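Local coordinates for protein transmembrane oligosaccharyl transferase (Archaeoglobus fulgidus, PDB 3WAJ) that is an archaeal membrane-embedded oligosaccharyl transferase of the STT3/AglB family, with a multi-helix transmembrane part of the GT-C class and a zinc ion bound in the model, at residues Phe254-Phe266 with Phe275-Ala288. Residues are numbered along the deposited sequence; the frame is centred on the assembly and turned at random.
Sequences FAVSALIYLPFAF and FYSPFQLLVLLGSA
Tyr-261 and Ser-277 show how one buried hydroxyl can tie together the ends of a helical hairpin. Here helix segments 254-261 and 278-288 run nearly antiparallel, their axes 8.0 Å apart at closest approach. With CG anti to the backbone N (chi1 -177°), the Tyr-261 ring is carried across to the start of the second helix, where OH donates to Ser-277 O at 2.7 Å, in the carbonyl plane and on a lone pair. Ser-277 and Gln-280 form a capping box there, held by weak bonds, and Gln-280 CB lies 3.4 Å from Tyr-261 CZ. The Tyr-276 ring presents its edge to Tyr-261, Tyr-276 CD1 lying 3.6 Å from Tyr-261 CE1, while its own hydroxyl bonds to Val-212 O.

Farther along, Leu-284 is a knob in the hole formed by Phe-254, Ser-257, Ala-258 and Tyr-261. Ser-287 CB then makes a CH-pi contact over the Phe-254 ring, 3.5 Å from its centroid, and helix 221-234 packs against both residues.

On the solvent side, exposed Leu-262 and Phe-266 bury little area against Leu-281, itself buried, and Pro-278. The in-plane bond thus fixes Tyr-261's hydroxyl end and the loop-end pairing; apolar contacts, with the Leu-284 knob, carry the rest.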
loop_
_atom_site.group_PDB
_atom_site.type_symbol
_atom_site.label_atom_id
_atom_site.label_comp_id
_atom_site.label_asym_id
_atom_site.label_seq_id
_atom_site.Cartn_x
_atom_site.Cartn_y
_atom_site.Cartn_z
ATOM N N PHE A 254 20.518 -14.659 20.239
ATOM C CA PHE A 254 20.058 -15.404 19.076
ATOM C C PHE A 254 19.295 -16.660 19.484
ATOM O O PHE A 254 18.315 -17.018 18.841
ATOM C CB PHE A 254 21.233 -15.719 18.140
ATOM C CG PHE A 254 21.709 -14.527 17.361
ATOM C CD1 PHE A 254 20.797 -13.715 16.690
ATOM C CD2 PHE A 254 23.060 -14.204 17.306
ATOM C CE1 PHE A 254 21.223 -12.606 15.960
ATOM C CE2 PHE A 254 23.500 -13.090 16.581
ATOM C CZ PHE A 254 22.578 -12.293 15.905
ATOM N N ALA A 255 19.731 -17.318 20.558
ATOM C CA ALA A 255 18.989 -18.466 21.072
ATOM C C ALA A 255 17.570 -18.060 21.485
ATOM O O ALA A 255 16.587 -18.712 21.108
ATOM C CB ALA A 255 19.728 -19.125 22.237
ATOM N N VAL A 256 17.465 -16.977 22.250
ATOM C CA VAL A 256 16.164 -16.532 22.728
ATOM C C VAL A 256 15.266 -16.122 21.563
ATOM O O VAL A 256 14.105 -16.512 21.515
ATOM C CB VAL A 256 16.291 -15.403 23.776
ATOM C CG1 VAL A 256 14.934 -14.756 24.056
ATOM C CG2 VAL A 256 16.902 -15.950 25.070
ATOM N N SER A 257 15.811 -15.361 20.617
ATOM C CA SER A 257 15.025 -14.886 19.475
ATOM C C SER A 257 14.422 -16.055 18.717
ATOM O O SER A 257 13.276 -15.986 18.265
ATOM C CB SER A 257 15.883 -14.043 18.527
ATOM O OG SER A 257 16.877 -14.829 17.895
ATOM N N ALA A 258 15.198 -17.134 18.589
ATOM C CA ALA A 258 14.745 -18.343 17.895
ATOM C C ALA A 258 13.579 -19.016 18.632
ATOM O O ALA A 258 12.644 -19.516 18.011
ATOM C CB ALA A 258 15.887 -19.301 17.731
ATOM N N LEU A 259 13.658 -19.041 19.959
ATOM C CA LEU A 259 12.598 -19.594 20.796
ATOM C C LEU A 259 11.302 -18.822 20.626
ATOM O O LEU A 259 10.221 -19.407 20.530
ATOM C CB LEU A 259 13.006 -19.545 22.268
ATOM C CG LEU A 259 13.863 -20.695 22.761
ATOM C CD1 LEU A 259 14.246 -20.469 24.215
ATOM C CD2 LEU A 259 13.079 -21.981 22.594
ATOM N N ILE A 260 11.415 -17.502 20.617
ATOM C CA ILE A 260 10.262 -16.632 20.437
ATOM C C ILE A 260 9.670 -16.789 19.035
ATOM O O ILE A 260 8.454 -16.753 18.852
ATOM C CB ILE A 260 10.659 -15.178 20.697
ATOM C CG1 ILE A 260 11.075 -15.041 22.152
ATOM C CG2 ILE A 260 9.517 -14.210 20.353
ATOM C CD1 ILE A 260 11.789 -13.781 22.429
ATOM N N TYR A 261 10.536 -16.981 18.049
ATOM C CA TYR A 261 10.080 -17.137 16.682
ATOM C C TYR A 261 9.431 -18.492 16.467
ATOM O O TYR A 261 8.480 -18.616 15.687
ATOM C CB TYR A 261 11.244 -16.974 15.706
ATOM C CG TYR A 261 10.789 -17.052 14.275
ATOM C CD1 TYR A 261 10.066 -16.019 13.708
ATOM C CD2 TYR A 261 11.056 -18.164 13.505
ATOM C CE1 TYR A 261 9.632 -16.085 12.398
ATOM C CE2 TYR A 261 10.625 -18.248 12.191
ATOM C CZ TYR A 261 9.915 -17.205 11.641
ATOM O OH TYR A 261 9.497 -17.289 10.332
ATOM N N LEU A 262 9.968 -19.491 17.167
ATOM C CA LEU A 262 9.654 -20.910 16.966
ATOM C C LEU A 262 8.174 -21.277 16.769
ATOM O O LEU A 262 7.850 -22.033 15.850
ATOM C CB LEU A 262 10.268 -21.756 18.084
ATOM C CG LEU A 262 10.065 -23.267 18.027
ATOM C CD1 LEU A 262 10.554 -23.787 16.684
ATOM C CD2 LEU A 262 10.823 -23.946 19.178
ATOM N N PRO A 263 7.274 -20.756 17.623
ATOM C CA PRO A 263 5.867 -21.131 17.432
ATOM C C PRO A 263 5.289 -20.725 16.079
ATOM O O PRO A 263 4.272 -21.293 15.661
ATOM C CB PRO A 263 5.145 -20.355 18.545
ATOM C CG PRO A 263 6.158 -20.164 19.596
ATOM C CD PRO A 263 7.477 -20.001 18.877
ATOM N N PHE A 264 5.920 -19.766 15.405
ATOM C CA PHE A 264 5.343 -19.228 14.175
ATOM C C PHE A 264 6.074 -19.695 12.921
ATOM O O PHE A 264 5.681 -19.366 11.797
ATOM C CB PHE A 264 5.314 -17.705 14.243
ATOM C CG PHE A 264 4.756 -17.178 15.533
ATOM C CD1 PHE A 264 3.390 -16.929 15.665
ATOM C CD2 PHE A 264 5.592 -16.931 16.618
ATOM C CE1 PHE A 264 2.867 -16.432 16.864
ATOM C CE2 PHE A 264 5.081 -16.434 17.821
ATOM C CZ PHE A 264 3.714 -16.193 17.945
ATOM N N ALA A 265 7.114 -20.493 13.131
ATOM C CA ALA A 265 8.018 -20.895 12.060
ATOM C C ALA A 265 7.342 -21.720 10.989
ATOM O O ALA A 265 7.836 -21.800 9.876
ATOM C CB ALA A 265 9.239 -21.657 12.633
ATOM N N PHE A 266 6.218 -22.345 11.318
ATOM C CA PHE A 266 5.645 -23.362 10.436
ATOM C C PHE A 266 4.273 -23.014 9.883
ATOM O O PHE A 266 3.360 -23.848 9.893
ATOM C CB PHE A 266 5.602 -24.697 11.182
ATOM C CG PHE A 266 6.919 -25.081 11.770
ATOM C CD1 PHE A 266 7.908 -25.636 10.970
ATOM C CD2 PHE A 266 7.188 -24.849 13.112
ATOM C CE1 PHE A 266 9.144 -25.976 11.506
ATOM C CE2 PHE A 266 8.413 -25.187 13.656
ATOM C CZ PHE A 266 9.396 -25.751 12.850
ATOM N N PHE A 275 7.011 -14.376 4.307
ATOM C CA PHE A 275 6.057 -15.208 5.036
ATOM C C PHE A 275 6.688 -15.945 6.230
ATOM O O PHE A 275 7.916 -16.103 6.307
ATOM C CB PHE A 275 5.413 -16.205 4.076
ATOM C CG PHE A 275 4.647 -15.549 2.950
ATOM C CD1 PHE A 275 3.377 -15.010 3.179
ATOM C CD2 PHE A 275 5.198 -15.449 1.670
ATOM C CE1 PHE A 275 2.648 -14.391 2.145
ATOM C CE2 PHE A 275 4.478 -14.828 0.625
ATOM C CZ PHE A 275 3.197 -14.297 0.868
ATOM N N TYR A 276 5.846 -16.403 7.155
ATOM C CA TYR A 276 6.340 -17.010 8.393
ATOM C C TYR A 276 6.739 -18.482 8.233
ATOM O O TYR A 276 5.930 -19.398 8.391
ATOM C CB TYR A 276 5.382 -16.721 9.564
ATOM C CG TYR A 276 5.575 -15.294 9.998
ATOM C CD1 TYR A 276 6.506 -14.967 10.984
ATOM C CD2 TYR A 276 4.914 -14.255 9.348
ATOM C CE1 TYR A 276 6.735 -13.651 11.353
ATOM C CE2 TYR A 276 5.138 -12.929 9.704
ATOM C CZ TYR A 276 6.048 -12.633 10.705
ATOM O OH TYR A 276 6.267 -11.319 11.059
ATOM N N SER A 277 8.020 -18.669 7.912
ATOM C CA SER A 277 8.545 -19.938 7.434
ATOM C C SER A 277 9.702 -20.392 8.313
ATOM O O SER A 277 10.156 -19.643 9.182
ATOM C CB SER A 277 8.993 -19.811 5.973
ATOM O OG SER A 277 10.188 -19.075 5.845
ATOM N N PRO A 278 10.167 -21.638 8.124
ATOM C CA PRO A 278 11.279 -21.979 9.019
ATOM C C PRO A 278 12.629 -21.412 8.562
ATOM O O PRO A 278 13.620 -21.574 9.279
ATOM C CB PRO A 278 11.272 -23.515 9.037
ATOM C CG PRO A 278 10.609 -23.914 7.759
ATOM C CD PRO A 278 9.633 -22.813 7.400
ATOM N N PHE A 279 12.664 -20.745 7.411
ATOM C CA PHE A 279 13.871 -20.042 6.980
ATOM C C PHE A 279 14.370 -19.078 8.064
ATOM O O PHE A 279 15.555 -19.063 8.419
ATOM C CB PHE A 279 13.624 -19.253 5.691
ATOM C CG PHE A 279 14.808 -18.423 5.270
ATOM C CD1 PHE A 279 14.779 -17.043 5.376
ATOM C CD2 PHE A 279 15.974 -19.035 4.800
ATOM C CE1 PHE A 279 15.881 -16.270 5.001
ATOM C CE2 PHE A 279 17.079 -18.270 4.428
ATOM C CZ PHE A 279 17.036 -16.890 4.531
ATOM N N GLN A 280 13.453 -18.269 8.582
ATOM C CA GLN A 280 13.805 -17.272 9.580
ATOM C C GLN A 280 14.359 -17.932 10.851
ATOM O O GLN A 280 15.346 -17.450 11.420
ATOM C CB GLN A 280 12.619 -16.327 9.861
ATOM C CG GLN A 280 12.250 -15.405 8.688
ATOM C CD GLN A 280 11.151 -15.962 7.765
ATOM O OE1 GLN A 280 10.983 -17.182 7.609
ATOM N NE2 GLN A 280 10.404 -15.051 7.138
ATOM N N LEU A 281 13.738 -19.047 11.263
ATOM C CA LEU A 281 14.201 -19.875 12.383
ATOM C C LEU A 281 15.635 -20.376 12.163
ATOM O O LEU A 281 16.460 -20.359 13.078
ATOM C CB LEU A 281 13.263 -21.075 12.579
ATOM C CG LEU A 281 13.581 -22.080 13.700
ATOM C CD1 LEU A 281 13.509 -21.430 15.082
ATOM C CD2 LEU A 281 12.663 -23.304 13.658
ATOM N N LEU A 282 15.919 -20.829 10.944
ATOM C CA LEU A 282 17.260 -21.256 10.577
ATOM C C LEU A 282 18.227 -20.094 10.740
ATOM O O LEU A 282 19.331 -20.271 11.262
ATOM C CB LEU A 282 17.287 -21.762 9.136
ATOM C CG LEU A 282 17.268 -23.272 8.894
ATOM C CD1 LEU A 282 16.416 -24.010 9.914
ATOM C CD2 LEU A 282 16.771 -23.555 7.481
ATOM N N VAL A 283 17.816 -18.905 10.304
ATOM C CA VAL A 283 18.693 -17.742 10.406
ATOM C C VAL A 283 19.051 -17.460 11.857
ATOM O O VAL A 283 20.212 -17.264 12.189
ATOM C CB VAL A 283 18.095 -16.473 9.755
ATOM C CG1 VAL A 283 19.027 -15.288 9.976
ATOM C CG2 VAL A 283 17.894 -16.691 8.274
ATOM N N LEU A 284 18.052 -17.475 12.727
ATOM C CA LEU A 284 18.287 -17.161 14.129
ATOM C C LEU A 284 19.066 -18.271 14.864
ATOM O O LEU A 284 19.930 -17.972 15.691
ATOM C CB LEU A 284 16.972 -16.781 14.826
ATOM C CG LEU A 284 16.234 -15.631 14.117
ATOM C CD1 LEU A 284 14.863 -15.381 14.725
ATOM C CD2 LEU A 284 17.060 -14.341 14.141
ATOM N N LEU A 285 18.785 -19.537 14.551
ATOM C CA LEU A 285 19.541 -20.652 15.137
ATOM C C LEU A 285 20.965 -20.684 14.597
ATOM O O LEU A 285 21.917 -20.869 15.351
ATOM C CB LEU A 285 18.868 -21.999 14.865
ATOM C CG LEU A 285 17.627 -22.379 15.662
ATOM C CD1 LEU A 285 16.925 -23.568 14.990
ATOM C CD2 LEU A 285 17.976 -22.702 17.110
ATOM N N GLY A 286 21.109 -20.510 13.289
ATOM C CA GLY A 286 22.426 -20.479 12.680
ATOM C C GLY A 286 23.269 -19.378 13.295
ATOM O O GLY A 286 24.429 -19.604 13.646
ATOM N N SER A 287 22.677 -18.194 13.441
ATOM C CA SER A 287 23.371 -17.052 14.035
ATOM C C SER A 287 23.877 -17.383 15.433
ATOM O O SER A 287 24.942 -16.925 15.845
ATOM C CB SER A 287 22.449 -15.828 14.088
ATOM O OG SER A 287 22.219 -15.327 12.789
ATOM N N ALA A 288 23.107 -18.192 16.153
ATOM C CA ALA A 288 23.473 -18.581 17.508
ATOM C C ALA A 288 24.711 -19.464 17.447
ATOM O O ALA A 288 25.606 -19.370 18.285
ATOM C CB ALA A 288 22.331 -19.308 18.169
#